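Oxidoreductase, short chain dehydrogenase/reductase family protein (Bifidobacterium adolescentis L2-32, PDB 6OW4) catalyses the NADH-dependent interconversion of 20-keto and 20beta-hydroxy steroids as a member of the short-chain dehydrogenase/reductase family. Local coordinates at the interface of chains A and B. Residues are numbered along the deposited sequence; one frame, centred on the assembly and turned at random. Chains: chain A/B, Oxidoreductase, short chain dehydrogenase/reductase family protein.

The interface of chains A and B. Residues chain A 244, 247; chain B 16-17, 20.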
# COMPACT_ATOMS: atom_id res chain seq x y z
N MET A 244 -12.48 -11.83 -28.38
CA MET A 244 -12.81 -10.40 -28.15
C MET A 244 -13.66 -10.24 -26.89
O MET A 244 -13.35 -9.39 -26.06
CB MET A 244 -13.53 -9.79 -29.36
CG MET A 244 -13.72 -8.29 -29.25
SD MET A 244 -12.14 -7.42 -29.08
CE MET A 244 -11.55 -7.47 -30.77
N HIS A 247 -11.31 -10.66 -24.05
CA HIS A 247 -10.43 -9.45 -24.10
C HIS A 247 -11.11 -8.29 -23.35
O HIS A 247 -10.49 -7.76 -22.41
CB HIS A 247 -10.11 -9.10 -25.56
CG HIS A 247 -9.43 -7.79 -25.74
ND1 HIS A 247 -10.13 -6.61 -25.91
CD2 HIS A 247 -8.12 -7.46 -25.79
CE1 HIS A 247 -9.28 -5.62 -26.06
NE2 HIS A 247 -8.04 -6.11 -25.98
N ILE B 16 -6.91 -8.58 -35.67
CA ILE B 16 -7.25 -7.28 -35.00
C ILE B 16 -6.29 -7.07 -33.83
O ILE B 16 -5.78 -5.94 -33.69
CB ILE B 16 -8.73 -7.23 -34.56
CG1 ILE B 16 -9.69 -7.37 -35.74
CG2 ILE B 16 -9.00 -5.96 -33.76
CD1 ILE B 16 -11.11 -7.70 -35.34
N PHE B 17 -6.07 -8.11 -33.01
CA PHE B 17 -5.14 -8.08 -31.85
C PHE B 17 -3.71 -7.82 -32.33
O PHE B 17 -2.98 -7.08 -31.66
CB PHE B 17 -5.20 -9.39 -31.05
CG PHE B 17 -6.46 -9.65 -30.27
CD1 PHE B 17 -7.14 -8.61 -29.63
CD2 PHE B 17 -6.96 -10.94 -30.13
CE1 PHE B 17 -8.29 -8.86 -28.91
CE2 PHE B 17 -8.11 -11.18 -29.40
CZ PHE B 17 -8.78 -10.15 -28.79
N ARG B 20 -3.67 -4.14 -33.21
CA ARG B 20 -3.82 -3.34 -31.97
C ARG B 20 -2.50 -3.33 -31.19
O ARG B 20 -2.09 -2.25 -30.74
CB ARG B 20 -4.95 -3.88 -31.09
CG ARG B 20 -6.34 -3.39 -31.47
CD ARG B 20 -7.38 -3.75 -30.42
NE ARG B 20 -8.74 -3.60 -30.92
CZ ARG B 20 -9.83 -4.00 -30.26
NH1 ARG B 20 -9.74 -4.57 -29.08
NH2 ARG B 20 -11.02 -3.82 -30.81
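One face of the A:His247 imidazole meets both B:Phe17 and B:Arg20. The B:Phe17 ring laps over that face near CG and CD2, offset and tilted by about 38°, with its CE1–CZ side nearest; the ring carbon CE1 of B:Phe17 is 3.4 Å from CD2 of A:His247. B:Arg20 reaches the other end of the same face, its guanidinium turned 56° from the imidazole: NH1 of B:Arg20 sits above and just beyond CE1 of A:His247, 3.2 Å away. The ring nitrogen ND1 of A:His247 lies at the guanidinium edge, in its plane. A flat imidazole suits this place because one face can receive both neighbours. With an alanine here, the B:Phe17 ring would probably lose the aromatic face it laps over and the guanidinium of B:Arg20 would be freer to turn.

A:Met244 and A:His247 share helix 244-250, on which the N-terminal helix 13-20 of chain B packs, in a two-fold interface of the deposited assembly that probably helps hold the two subunits together. A bendable thioether suits a place where one methyl must touch both an aromatic ring and a guanidinium: bends at chi2 and chi3 put CE of A:Met244 above the guanidinium plane, displaced towards the NH1/NH2 end, 3.9 Å from CZ of B:Arg20. Aliphatic B:Ile16 borders this methyl, while the extended B:Arg20 chain carries its charged end past B:Phe17. The same methyl CE of A:Met244 also lies 4.0 Å from CE1 of B:Phe17.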